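Long-range contacts in hemolysin activator protein CdiB (Acinetobacter baumannii ACICU, PDB 6WIL), which probably secretes a contact-dependent growth inhibition toxin across the outer membrane, as a two-partner-secretion (TpsB) transporter of the Omp85 superfamily: residues K144-E149 with D206-L211; D467-L472 with S545-W550; K336-E341 with R356-W361; K58-I63 with F78-I83. One frame throughout, in Å; residues are numbered along the deposited sequence.

Interaction 1 of 4, residues K144-E149 with D206-L211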
loop_
_atom_site.group_PDB
_atom_site.type_symbol
_atom_site.label_atom_id
_atom_site.label_comp_id
_atom_site.label_asym_id
_atom_site.label_seq_id
_atom_site.Cartn_x
_atom_site.Cartn_y
_atom_site.Cartn_z
ATOM N N LYS A 144 -25.167 -19.372 -2.787
ATOM C CA LYS A 144 -24.112 -20.120 -3.459
ATOM C C LYS A 144 -23.080 -19.159 -4.030
ATOM O O LYS A 144 -23.416 -18.071 -4.503
ATOM C CB LYS A 144 -24.652 -20.995 -4.606
ATOM C CG LYS A 144 -25.955 -21.736 -4.334
ATOM C CD LYS A 144 -26.390 -22.550 -5.553
ATOM C CE LYS A 144 -26.676 -21.671 -6.771
ATOM N NZ LYS A 144 -27.060 -22.482 -7.970
ATOM N N ILE A 145 -21.823 -19.581 -4.005
ATOM C CA ILE A 145 -20.787 -18.952 -4.813
ATOM C C ILE A 145 -20.688 -19.747 -6.108
ATOM O O ILE A 145 -20.439 -20.956 -6.083
ATOM C CB ILE A 145 -19.443 -18.902 -4.071
ATOM C CG1 ILE A 145 -19.554 -17.972 -2.861
ATOM C CG2 ILE A 145 -18.326 -18.439 -5.004
ATOM C CD1 ILE A 145 -18.903 -18.514 -1.613
ATOM N N VAL A 146 -20.928 -19.086 -7.235
ATOM C CA VAL A 146 -21.000 -19.744 -8.534
ATOM C C VAL A 146 -19.799 -19.309 -9.357
ATOM O O VAL A 146 -19.649 -18.123 -9.675
ATOM C CB VAL A 146 -22.315 -19.425 -9.265
ATOM C CG1 VAL A 146 -22.274 -19.957 -10.695
ATOM C CG2 VAL A 146 -23.500 -20.015 -8.512
ATOM N N ILE A 147 -18.947 -20.270 -9.706
ATOM C CA ILE A 147 -17.790 -20.011 -10.562
ATOM C C ILE A 147 -18.243 -20.320 -11.986
ATOM O O ILE A 147 -18.096 -21.436 -12.486
ATOM C CB ILE A 147 -16.572 -20.830 -10.146
ATOM C CG1 ILE A 147 -16.387 -20.784 -8.627
ATOM C CG2 ILE A 147 -15.323 -20.310 -10.845
ATOM C CD1 ILE A 147 -16.193 -19.384 -8.067
ATOM N N GLN A 148 -18.811 -19.309 -12.647
ATOM C CA GLN A 148 -19.298 -19.501 -14.009
ATOM C C GLN A 148 -18.157 -19.787 -14.976
ATOM O O GLN A 148 -18.361 -20.447 -16.003
ATOM C CB GLN A 148 -20.087 -18.269 -14.458
ATOM C CG GLN A 148 -20.668 -18.365 -15.862
ATOM C CD GLN A 148 -21.454 -17.130 -16.254
ATOM O OE1 GLN A 148 -21.222 -16.543 -17.313
ATOM N NE2 GLN A 148 -22.397 -16.734 -15.404
ATOM N N GLU A 149 -16.950 -19.325 -14.657
ATOM C CA GLU A 149 -15.834 -19.410 -15.584
ATOM C C GLU A 149 -14.527 -19.347 -14.803
ATOM O O GLU A 149 -14.396 -18.555 -13.866
ATOM C CB GLU A 149 -15.915 -18.276 -16.611
ATOM C CG GLU A 149 -14.784 -18.221 -17.608
ATOM C CD GLU A 149 -14.926 -17.048 -18.554
ATOM O OE1 GLU A 149 -16.077 -16.630 -18.810
ATOM O OE2 GLU A 149 -13.892 -16.535 -19.029
ATOM N N ASP A 206 -26.944 -15.080 -4.952
ATOM C CA ASP A 206 -25.909 -15.895 -5.569
ATOM C C ASP A 206 -24.792 -14.986 -6.048
ATOM O O ASP A 206 -25.049 -13.957 -6.682
ATOM C CB ASP A 206 -26.461 -16.730 -6.725
ATOM C CG ASP A 206 -27.140 -17.991 -6.246
ATOM O OD1 ASP A 206 -26.824 -18.440 -5.122
ATOM O OD2 ASP A 206 -27.988 -18.532 -6.985
ATOM N N LEU A 207 -23.559 -15.360 -5.712
ATOM C CA LEU A 207 -22.361 -14.618 -6.086
ATOM C C LEU A 207 -21.806 -15.238 -7.362
ATOM O O LEU A 207 -21.181 -16.302 -7.330
ATOM C CB LEU A 207 -21.341 -14.651 -4.955
ATOM C CG LEU A 207 -20.135 -13.735 -5.151
ATOM C CD1 LEU A 207 -20.598 -12.298 -5.246
ATOM C CD2 LEU A 207 -19.121 -13.905 -4.030
ATOM N N ILE A 208 -22.023 -14.560 -8.484
ATOM C CA ILE A 208 -21.591 -15.044 -9.791
ATOM C C ILE A 208 -20.193 -14.507 -10.073
ATOM O O ILE A 208 -20.001 -13.293 -10.203
ATOM C CB ILE A 208 -22.574 -14.619 -10.890
ATOM C CG1 ILE A 208 -24.011 -14.942 -10.475
ATOM C CG2 ILE A 208 -22.231 -15.299 -12.209
ATOM C CD1 ILE A 208 -24.218 -16.386 -10.074
ATOM N N LEU A 209 -19.221 -15.412 -10.183
ATOM C CA LEU A 209 -17.827 -15.060 -10.422
ATOM C C LEU A 209 -17.381 -15.575 -11.784
ATOM O O LEU A 209 -17.544 -16.761 -12.085
ATOM C CB LEU A 209 -16.924 -15.636 -9.327
ATOM C CG LEU A 209 -16.980 -14.971 -7.953
ATOM C CD1 LEU A 209 -16.177 -15.769 -6.940
ATOM C CD2 LEU A 209 -16.455 -13.556 -8.052
ATOM N N LYS A 210 -16.818 -14.685 -12.598
ATOM C CA LYS A 210 -16.166 -15.049 -13.854
ATOM C C LYS A 210 -14.674 -14.759 -13.712
ATOM O O LYS A 210 -14.274 -13.599 -13.562
ATOM C CB LYS A 210 -16.767 -14.288 -15.034
ATOM C CG LYS A 210 -18.004 -14.940 -15.634
ATOM C CD LYS A 210 -18.386 -14.290 -16.956
ATOM C CE LYS A 210 -19.300 -13.098 -16.750
ATOM N NZ LYS A 210 -20.661 -13.530 -16.330
ATOM N N LEU A 211 -13.856 -15.809 -13.761
ATOM C CA LEU A 211 -12.426 -15.709 -13.501
ATOM C C LEU A 211 -11.626 -16.082 -14.743
ATOM O O LEU A 211 -12.010 -16.978 -15.503
ATOM C CB LEU A 211 -12.011 -16.613 -12.331
ATOM C CG LEU A 211 -12.753 -16.451 -11.000
ATOM C CD1 LEU A 211 -12.274 -17.481 -9.990
ATOM C CD2 LEU A 211 -12.597 -15.040 -10.441
HETATM O O HOH W 1 -11.253 -18.248 -18.169
#
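Ile145, Ile147, Leu207 and Leu209 crowd one face of two parallel strands, all their side chains rising from the sheet the same way. Leu209 CD1 fits between the isoleucines, 3.9 Å from Ile145 CG2 and 3.8 Å from Ile147 CD1. On the other face Ile208 lies alongside Val146; chi1 (-49°) sets its CG1 anti to the carbonyl carbon, and the turn at chi2 (-54°) then brings CD1 to 3.7 Å from Val146 CB. Backbone bonds run from Leu207 N to Lys144 O and on to Leu211 N and Glu149 O, but the register slips by one residue at Gln148, a beta bulge. There the Gln148 side chain sets out toward the partner strand and runs extended beside Lys210, whose bent chain brings NZ within 3.2 Å of Gln148 OE1, above the amide's carbonyl plane. At the other end Asp206 OD1 takes a weak bond from Lys144 N (3.0 Å), while Lys144 NZ stays 4.2 Å from Asp206 OD2, too far for a salt bridge. Strand 185-193 flanks 206-211, and Phe163 touches Leu207. Cohesion thus rests mainly on backbone bonds and aliphatic contacts on both faces; Lys210 adds one bond to a neutral amide, and the Lys144-Asp206 attraction is probably only long-range.

Interaction 2 of 4, residues D467-L472 with S545-W550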
loop_
_atom_site.group_PDB
_atom_site.type_symbol
_atom_site.label_atom_id
_atom_site.label_comp_id
_atom_site.label_asym_id
_atom_site.label_seq_id
_atom_site.Cartn_x
_atom_site.Cartn_y
_atom_site.Cartn_z
ATOM N N ASP A 467 24.062 13.111 -7.693
ATOM C CA ASP A 467 24.654 11.859 -8.156
ATOM C C ASP A 467 24.686 10.809 -7.053
ATOM O O ASP A 467 24.660 9.601 -7.332
ATOM C CB ASP A 467 26.070 12.104 -8.682
ATOM C CG ASP A 467 26.907 12.955 -7.748
ATOM O OD1 ASP A 467 26.966 12.646 -6.526
ATOM O OD2 ASP A 467 27.518 13.935 -8.240
ATOM N N GLY A 468 24.760 11.251 -5.796
ATOM C CA GLY A 468 24.868 10.336 -4.684
ATOM C C GLY A 468 26.258 9.889 -4.299
ATOM O O GLY A 468 26.382 8.954 -3.490
ATOM N N GLU A 469 27.304 10.511 -4.845
ATOM C CA GLU A 469 28.643 10.176 -4.369
ATOM C C GLU A 469 28.852 10.661 -2.946
ATOM O O GLU A 469 29.593 10.047 -2.169
ATOM C CB GLU A 469 29.710 10.771 -5.279
ATOM C CG GLU A 469 29.854 12.276 -5.187
ATOM C CD GLU A 469 30.850 12.796 -6.187
ATOM O OE1 GLU A 469 32.058 12.631 -5.938
ATOM O OE2 GLU A 469 30.415 13.335 -7.229
ATOM N N LEU A 470 28.221 11.766 -2.593
ATOM C CA LEU A 470 28.273 12.288 -1.241
ATOM C C LEU A 470 26.847 12.528 -0.803
ATOM O O LEU A 470 26.082 13.177 -1.522
ATOM C CB LEU A 470 29.086 13.590 -1.143
ATOM C CG LEU A 470 30.558 13.508 -1.535
ATOM C CD1 LEU A 470 31.155 14.893 -1.633
ATOM C CD2 LEU A 470 31.366 12.642 -0.569
HETATM N N MSE A 471 26.483 11.971 0.347
HETATM C CA MSE A 471 25.129 12.139 0.866
HETATM C C MSE A 471 25.156 12.788 2.242
HETATM O O MSE A 471 26.075 12.556 3.025
HETATM C CB MSE A 471 24.404 10.795 0.933
HETATM C CG MSE A 471 24.227 10.141 -0.425
HETATM SE SE MSE A 471 23.431 8.353 -0.298
HETATM C CE MSE A 471 21.534 8.852 -0.257
ATOM N N LEU A 472 24.171 13.639 2.510
ATOM C CA LEU A 472 23.950 14.151 3.853
ATOM C C LEU A 472 23.179 13.110 4.655
ATOM O O LEU A 472 22.415 12.322 4.100
ATOM C CB LEU A 472 23.182 15.474 3.809
ATOM C CG LEU A 472 23.729 16.521 2.834
ATOM C CD1 LEU A 472 22.805 17.716 2.768
ATOM C CD2 LEU A 472 25.142 16.963 3.216
ATOM N N SER A 545 30.272 21.353 0.263
ATOM C CA SER A 545 30.895 20.047 0.080
ATOM C C SER A 545 30.174 19.177 -0.944
ATOM O O SER A 545 30.665 18.082 -1.242
ATOM C CB SER A 545 30.973 19.311 1.420
ATOM O OG SER A 545 29.681 19.056 1.940
ATOM N N ILE A 546 29.038 19.621 -1.480
ATOM C CA ILE A 546 28.298 18.891 -2.505
ATOM C C ILE A 546 28.462 19.622 -3.831
ATOM O O ILE A 546 28.398 20.856 -3.886
ATOM C CB ILE A 546 26.810 18.743 -2.135
ATOM C CG1 ILE A 546 26.651 18.012 -0.797
ATOM C CG2 ILE A 546 26.065 18.003 -3.231
ATOM C CD1 ILE A 546 26.695 16.499 -0.908
ATOM N N LYS A 547 28.642 18.851 -4.906
ATOM C CA LYS A 547 29.114 19.410 -6.169
ATOM C C LYS A 547 28.079 20.326 -6.825
ATOM O O LYS A 547 28.437 21.382 -7.363
ATOM C CB LYS A 547 29.499 18.274 -7.116
ATOM C CG LYS A 547 30.760 17.528 -6.750
ATOM C CD LYS A 547 31.100 16.540 -7.842
ATOM C CE LYS A 547 32.529 16.025 -7.739
ATOM N NZ LYS A 547 32.563 14.658 -8.352
ATOM N N LYS A 548 26.797 19.951 -6.777
ATOM C CA LYS A 548 25.745 20.584 -7.585
ATOM C C LYS A 548 26.057 20.471 -9.078
ATOM O O LYS A 548 25.852 21.411 -9.850
ATOM C CB LYS A 548 25.509 22.045 -7.186
ATOM C CG LYS A 548 24.681 22.211 -5.921
ATOM C CD LYS A 548 24.335 23.670 -5.654
ATOM C CE LYS A 548 25.589 24.500 -5.462
ATOM N NZ LYS A 548 26.514 23.838 -4.502
ATOM N N ASP A 549 26.542 19.304 -9.487
ATOM C CA ASP A 549 26.901 19.057 -10.874
ATOM C C ASP A 549 25.667 18.619 -11.664
ATOM O O ASP A 549 24.570 18.458 -11.119
ATOM C CB ASP A 549 28.015 18.013 -10.943
ATOM C CG ASP A 549 28.970 18.248 -12.096
ATOM O OD1 ASP A 549 29.404 19.405 -12.285
ATOM O OD2 ASP A 549 29.303 17.271 -12.799
ATOM N N TRP A 550 25.838 18.437 -12.970
ATOM C CA TRP A 550 24.770 17.929 -13.820
ATOM C C TRP A 550 24.780 16.407 -13.810
ATOM O O TRP A 550 25.841 15.780 -13.877
ATOM C CB TRP A 550 24.920 18.439 -15.255
ATOM C CG TRP A 550 24.532 19.870 -15.428
ATOM C CD1 TRP A 550 25.322 20.964 -15.227
ATOM C CD2 TRP A 550 23.255 20.368 -15.846
ATOM N NE1 TRP A 550 24.616 22.112 -15.489
ATOM C CE2 TRP A 550 23.344 21.774 -15.871
ATOM C CE3 TRP A 550 22.044 19.763 -16.198
ATOM C CZ2 TRP A 550 22.270 22.583 -16.236
ATOM C CZ3 TRP A 550 20.980 20.568 -16.559
ATOM C CH2 TRP A 550 21.099 21.962 -16.575
#
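Lys547 and Glu469 meet at about a right angle, and their salt bridge is the tightest polar point between the two loops. Lys547 NZ lies 2.8 Å from Glu469 OE2, on the syn side and close to the carboxylate plane; its bond to Glu469 OE1 is weak. The backbone of Glu469 is fixed by an Asx turn, in which Asp467 OD1 accepts from Glu469 N at 2.7 Å. Asp467 OD2 also sits 3.1 Å from Glu469 OE2, two acceptors whose repulsion the lysine would be expected to ease. Segment 467-472 directly follows Phe466, the end of the V-R-G-F signature in the loop known as L6 in Omp85 proteins, and 545-550 belongs to the loop between the last two barrel strands. The apolar side begins at Ile546, which also touches Phe466. Ile546 CD1 comes to 3.8 Å from Leu470 CB and 3.4 Å from Leu470 O. Farther along the contact slackens: Leu472 CD2 is 4.4 Å from Ile546 CG1. Leu470 lies largely on the surface, its CD1 brushing Ser545 O at 3.3 Å, and the lysine chain is likewise exposed.

Interaction 3 of 4, residues K336-E341 with R356-W361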
loop_
_atom_site.group_PDB
_atom_site.type_symbol
_atom_site.label_atom_id
_atom_site.label_comp_id
_atom_site.label_asym_id
_atom_site.label_seq_id
_atom_site.Cartn_x
_atom_site.Cartn_y
_atom_site.Cartn_z
ATOM N N LYS A 336 6.095 -6.769 11.615
ATOM C CA LYS A 336 7.213 -7.391 10.918
ATOM C C LYS A 336 8.177 -8.014 11.916
ATOM O O LYS A 336 8.382 -7.485 13.010
ATOM C CB LYS A 336 7.985 -6.383 10.058
ATOM C CG LYS A 336 7.206 -5.755 8.924
ATOM C CD LYS A 336 8.067 -4.735 8.195
ATOM C CE LYS A 336 7.239 -3.869 7.261
ATOM N NZ LYS A 336 7.776 -2.474 7.218
ATOM N N LEU A 337 8.764 -9.142 11.529
ATOM C CA LEU A 337 9.906 -9.730 12.216
ATOM C C LEU A 337 11.071 -9.766 11.239
ATOM O O LEU A 337 10.905 -10.208 10.098
ATOM C CB LEU A 337 9.595 -11.140 12.723
ATOM C CG LEU A 337 8.596 -11.262 13.870
ATOM C CD1 LEU A 337 8.612 -12.674 14.424
ATOM C CD2 LEU A 337 8.919 -10.254 14.959
ATOM N N TYR A 338 12.239 -9.299 11.677
ATOM C CA TYR A 338 13.398 -9.231 10.799
ATOM C C TYR A 338 14.645 -9.713 11.524
ATOM O O TYR A 338 14.774 -9.565 12.742
ATOM C CB TYR A 338 13.627 -7.804 10.260
ATOM C CG TYR A 338 14.104 -6.798 11.288
ATOM C CD1 TYR A 338 15.458 -6.650 11.572
ATOM C CD2 TYR A 338 13.203 -5.979 11.956
ATOM C CE1 TYR A 338 15.899 -5.730 12.503
ATOM C CE2 TYR A 338 13.634 -5.054 12.889
ATOM C CZ TYR A 338 14.982 -4.934 13.159
ATOM O OH TYR A 338 15.413 -4.015 14.086
ATOM N N HIS A 339 15.568 -10.284 10.749
ATOM C CA HIS A 339 16.894 -10.662 11.222
ATOM C C HIS A 339 17.913 -10.267 10.164
ATOM O O HIS A 339 17.723 -10.562 8.980
ATOM C CB HIS A 339 16.988 -12.166 11.508
ATOM C CG HIS A 339 18.382 -12.640 11.785
ATOM N ND1 HIS A 339 19.230 -13.077 10.791
ATOM C CD2 HIS A 339 19.078 -12.738 12.943
ATOM C CE1 HIS A 339 20.387 -13.428 11.323
ATOM N NE2 HIS A 339 20.321 -13.231 12.627
ATOM N N LYS A 340 18.982 -9.599 10.589
ATOM C CA LYS A 340 20.046 -9.150 9.702
ATOM C C LYS A 340 21.381 -9.714 10.159
ATOM O O LYS A 340 21.621 -9.880 11.360
ATOM C CB LYS A 340 20.144 -7.623 9.659
ATOM C CG LYS A 340 19.486 -6.976 8.461
ATOM C CD LYS A 340 20.212 -5.697 8.051
ATOM C CE LYS A 340 21.549 -6.003 7.377
ATOM N NZ LYS A 340 22.257 -4.768 6.937
ATOM N N GLU A 341 22.255 -9.988 9.197
ATOM C CA GLU A 341 23.599 -10.459 9.478
ATOM C C GLU A 341 24.536 -9.910 8.418
ATOM O O GLU A 341 24.215 -9.928 7.226
ATOM C CB GLU A 341 23.660 -11.987 9.516
ATOM C CG GLU A 341 24.976 -12.535 10.021
ATOM C CD GLU A 341 24.817 -13.894 10.674
ATOM O OE1 GLU A 341 23.692 -14.212 11.118
ATOM O OE2 GLU A 341 25.817 -14.641 10.741
ATOM N N ARG A 356 28.134 -8.157 12.242
ATOM C CA ARG A 356 26.943 -7.620 12.888
ATOM C C ARG A 356 25.755 -8.534 12.638
ATOM O O ARG A 356 25.370 -8.755 11.486
ATOM C CB ARG A 356 26.646 -6.203 12.387
ATOM C CG ARG A 356 27.622 -5.166 12.914
ATOM C CD ARG A 356 27.516 -3.840 12.178
ATOM N NE ARG A 356 28.010 -3.922 10.806
ATOM C CZ ARG A 356 28.590 -2.913 10.162
ATOM N NH1 ARG A 356 29.011 -3.071 8.914
ATOM N NH2 ARG A 356 28.767 -1.750 10.774
ATOM N N LYS A 357 25.184 -9.065 13.715
ATOM C CA LYS A 357 23.884 -9.720 13.687
ATOM C C LYS A 357 22.890 -8.848 14.440
ATOM O O LYS A 357 23.147 -8.458 15.584
ATOM C CB LYS A 357 23.935 -11.112 14.323
ATOM C CG LYS A 357 24.899 -12.090 13.678
ATOM C CD LYS A 357 24.717 -13.475 14.288
ATOM C CE LYS A 357 25.903 -14.384 14.007
ATOM N NZ LYS A 357 25.742 -15.711 14.664
ATOM N N THR A 358 21.770 -8.525 13.798
ATOM C CA THR A 358 20.708 -7.766 14.444
ATOM C C THR A 358 19.367 -8.436 14.179
ATOM O O THR A 358 19.203 -9.197 13.222
ATOM C CB THR A 358 20.656 -6.302 13.966
ATOM O OG1 THR A 358 20.152 -6.247 12.626
ATOM C CG2 THR A 358 22.041 -5.660 14.012
ATOM N N SER A 359 18.405 -8.144 15.048
ATOM C CA SER A 359 17.054 -8.669 14.907
ATOM C C SER A 359 16.102 -7.745 15.649
ATOM O O SER A 359 16.510 -6.986 16.532
ATOM C CB SER A 359 16.941 -10.097 15.444
ATOM O OG SER A 359 16.853 -10.093 16.859
ATOM N N GLY A 360 14.830 -7.820 15.285
ATOM C CA GLY A 360 13.839 -6.986 15.933
ATOM C C GLY A 360 12.470 -7.163 15.322
ATOM O O GLY A 360 12.218 -8.116 14.583
ATOM N N TRP A 361 11.580 -6.225 15.638
ATOM C CA TRP A 361 10.212 -6.278 15.151
ATOM C C TRP A 361 9.739 -4.883 14.772
ATOM O O TRP A 361 10.240 -3.872 15.270
ATOM C CB TRP A 361 9.264 -6.897 16.188
ATOM C CG TRP A 361 9.433 -6.364 17.575
ATOM C CD1 TRP A 361 10.231 -6.874 18.555
ATOM C CD2 TRP A 361 8.784 -5.219 18.142
ATOM N NE1 TRP A 361 10.120 -6.119 19.697
ATOM C CE2 TRP A 361 9.237 -5.097 19.470
ATOM C CE3 TRP A 361 7.863 -4.287 17.655
ATOM C CZ2 TRP A 361 8.803 -4.079 20.317
ATOM C CZ3 TRP A 361 7.432 -3.277 18.498
ATOM C CH2 TRP A 361 7.901 -3.182 19.814
#
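Tyr338 with Gly360 and Lys340 with Thr358 form hydrogen-bonded pairs of two antiparallel strands, alternating with non-hydrogen-bonded pairs such as His339 with Ser359, and the bond from Lys340 N to Thr358 O is short and nearly straight (2.7 Å, 175°). The Tyr338 ring dominates one face. Chi1 (70°) puts its CG between the backbone N and the carbonyl carbon, and with chi2 at 87° the ring lies across the neighbouring strand, with Gly360 N 3.5 Å above the plane, over the ring centre. Gly360 CA makes a CH-pi contact with the same ring, 3.9 Å from its centroid. This cross-strand pairing, the aromatic rescue of glycine, also occurs in beta barrels of the outer membrane. Thr358 OG1 lies near the ring plane at its edge and 3.3 Å from Lys340 CB. On the other face Glu341 and Lys357 run side by side: Glu341 OE1 lies 3.4 Å from Lys357 CD and Glu341 OE2 3.3 Å from Lys357 CE, but Glu341 OE2 and Lys357 NZ stay 4.1 Å apart. At the far end of that face Leu337 CD2 rests 3.6 Å from Trp361 CB. Arg356 turns its guanidinium to Asp5 near the N-terminus. Within these segments of the barrel-wall hairpin, four backbone bonds and a ring over bare backbone join the strands, while the Glu341-Lys357 attraction is probably diffuse, the carboxylate lying against methylenes rather than the ammonium.

Interaction 4 of 4, residues K58-I63 with F78-I83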
loop_
_atom_site.group_PDB
_atom_site.type_symbol
_atom_site.label_atom_id
_atom_site.label_comp_id
_atom_site.label_asym_id
_atom_site.label_seq_id
_atom_site.Cartn_x
_atom_site.Cartn_y
_atom_site.Cartn_z
ATOM N N LYS A 58 -44.020 5.795 21.175
ATOM C CA LYS A 58 -43.428 5.762 22.499
ATOM C C LYS A 58 -42.351 4.700 22.640
ATOM O O LYS A 58 -41.645 4.694 23.655
ATOM C CB LYS A 58 -44.509 5.545 23.571
ATOM C CG LYS A 58 -45.127 4.163 23.597
ATOM C CD LYS A 58 -46.386 4.171 24.455
ATOM C CE LYS A 58 -46.988 2.782 24.611
ATOM N NZ LYS A 58 -46.251 1.936 25.592
ATOM N N GLU A 59 -42.202 3.812 21.658
ATOM C CA GLU A 59 -41.164 2.790 21.670
ATOM C C GLU A 59 -40.697 2.553 20.244
ATOM O O GLU A 59 -41.522 2.331 19.352
ATOM C CB GLU A 59 -41.670 1.472 22.277
ATOM C CG GLU A 59 -42.409 1.611 23.600
ATOM C CD GLU A 59 -42.597 0.291 24.318
ATOM O OE1 GLU A 59 -42.211 -0.757 23.757
ATOM O OE2 GLU A 59 -43.125 0.306 25.451
ATOM N N ILE A 60 -39.385 2.603 20.030
ATOM C CA ILE A 60 -38.774 2.188 18.772
ATOM C C ILE A 60 -37.954 0.942 19.062
ATOM O O ILE A 60 -37.033 0.976 19.888
ATOM C CB ILE A 60 -37.904 3.292 18.158
ATOM C CG1 ILE A 60 -38.671 4.613 18.127
ATOM C CG2 ILE A 60 -37.473 2.891 16.749
ATOM C CD1 ILE A 60 -37.784 5.830 17.957
ATOM N N SER A 61 -38.290 -0.159 18.397
ATOM C CA SER A 61 -37.672 -1.439 18.698
ATOM C C SER A 61 -37.343 -2.169 17.406
ATOM O O SER A 61 -37.933 -1.914 16.352
ATOM C CB SER A 61 -38.583 -2.313 19.571
ATOM O OG SER A 61 -39.227 -1.545 20.573
ATOM N N LEU A 62 -36.378 -3.078 17.501
ATOM C CA LEU A 62 -36.102 -4.046 16.452
ATOM C C LEU A 62 -36.713 -5.377 16.868
ATOM O O LEU A 62 -36.440 -5.873 17.968
ATOM C CB LEU A 62 -34.600 -4.192 16.208
ATOM C CG LEU A 62 -34.214 -5.014 14.975
ATOM C CD1 LEU A 62 -34.696 -4.327 13.701
ATOM C CD2 LEU A 62 -32.712 -5.266 14.923
ATOM N N ILE A 63 -37.545 -5.940 16.001
ATOM C CA ILE A 63 -38.391 -7.081 16.330
ATOM C C ILE A 63 -38.015 -8.230 15.412
ATOM O O ILE A 63 -37.959 -8.044 14.193
ATOM C CB ILE A 63 -39.891 -6.756 16.196
ATOM C CG1 ILE A 63 -40.285 -5.676 17.203
ATOM C CG2 ILE A 63 -40.734 -8.003 16.396
ATOM C CD1 ILE A 63 -40.014 -6.061 18.637
ATOM N N PHE A 78 -27.356 -1.251 15.761
ATOM C CA PHE A 78 -26.891 0.071 15.357
ATOM C C PHE A 78 -27.917 0.801 14.500
ATOM O O PHE A 78 -27.853 2.030 14.385
ATOM C CB PHE A 78 -25.563 -0.041 14.600
ATOM C CG PHE A 78 -25.692 -0.643 13.231
ATOM C CD1 PHE A 78 -25.678 -2.018 13.062
ATOM C CD2 PHE A 78 -25.813 0.163 12.110
ATOM C CE1 PHE A 78 -25.791 -2.580 11.801
ATOM C CE2 PHE A 78 -25.935 -0.391 10.845
ATOM C CZ PHE A 78 -25.922 -1.765 10.692
ATOM N N VAL A 79 -28.849 0.074 13.886
ATOM C CA VAL A 79 -29.911 0.712 13.115
ATOM C C VAL A 79 -30.848 1.479 14.040
ATOM O O VAL A 79 -31.192 2.638 13.779
ATOM C CB VAL A 79 -30.668 -0.336 12.281
ATOM C CG1 VAL A 79 -31.987 0.230 11.778
ATOM C CG2 VAL A 79 -29.802 -0.814 11.118
ATOM N N ILE A 80 -31.275 0.845 15.134
ATOM C CA ILE A 80 -32.119 1.533 16.107
ATOM C C ILE A 80 -31.314 2.595 16.848
ATOM O O ILE A 80 -31.830 3.676 17.161
ATOM C CB ILE A 80 -32.757 0.520 17.074
ATOM C CG1 ILE A 80 -33.662 -0.447 16.309
ATOM C CG2 ILE A 80 -33.555 1.235 18.156
ATOM C CD1 ILE A 80 -34.808 0.234 15.598
ATOM N N LYS A 81 -30.041 2.305 17.137
ATOM C CA LYS A 81 -29.161 3.296 17.748
ATOM C C LYS A 81 -29.142 4.589 16.942
ATOM O O LYS A 81 -29.281 5.684 17.497
ATOM C CB LYS A 81 -27.742 2.738 17.871
ATOM C CG LYS A 81 -27.372 2.178 19.230
ATOM C CD LYS A 81 -25.856 2.186 19.388
ATOM C CE LYS A 81 -25.317 0.834 19.816
ATOM N NZ LYS A 81 -23.962 0.592 19.245
ATOM N N ALA A 82 -28.971 4.476 15.622
ATOM C CA ALA A 82 -28.901 5.670 14.787
ATOM C C ALA A 82 -30.226 6.420 14.780
ATOM O O ALA A 82 -30.241 7.656 14.774
ATOM C CB ALA A 82 -28.483 5.296 13.366
ATOM N N ILE A 83 -31.348 5.693 14.789
ATOM C CA ILE A 83 -32.658 6.342 14.823
ATOM C C ILE A 83 -32.806 7.170 16.092
ATOM O O ILE A 83 -33.109 8.367 16.045
ATOM C CB ILE A 83 -33.783 5.298 14.706
ATOM C CG1 ILE A 83 -33.744 4.602 13.345
ATOM C CG2 ILE A 83 -35.139 5.959 14.934
ATOM C CD1 ILE A 83 -33.974 5.532 12.181
#
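Ile60 and Ile80 meet without any flat group between them; Phe78, the ring of segment 78-83, does not reach the strand, and has Val79 CG2 3.9 Å above one face toward the rim and Lys114 in a cation-pi contact. The side chains that touch are aliphatic and belong to the first POTRA domain, where helix 77-85 packs over strand 59-62, nearly antiparallel, at an axis distance of 8.5 Å. Ile80 sits between the alternate strand residues Ile60 and Leu62, which both point to the helix, while Ser61 between them points away. Ile80 CG1 is anti to its carbonyl carbon (chi1 -62°) and lies 3.9 Å from Leu62 CB; Ile80 CD1 continues to 3.9 Å from both Ile60 CG2 and Ser61 O. Ile83 also touches Tyr106 and Ala107 of helix 97-113, and Ile60 also touches Ile90 and Leu91. One turn along from Ile80, Ile83 meets Ile60 at about a right angle, with its CG2 4.0 Å from Ile60 CD1.

In the fold
Interactions 1 and 4 belong to the POTRA region and interactions 2 and 3 to the barrel, and none of the four touches another. The POTRA pair shares one mixed sheet: strand 132-149, which carries interaction 1, is paired with strand 59-62 of interaction 4, although their centres are 36 Å apart. Interaction 3 lies in the barrel wall, its centre about 31 Å from that of interaction 2, where two loops meet at the end of the barrel farther from the POTRA domains. Interactions 2 and 4 are the most widely separated, 67 Å between centres. A bound C8E detergent lies about 11 Å from the Leu472 side chain; a PEG molecule, probably from the crystallisation liquor, lies about 4 Å from that of Trp361.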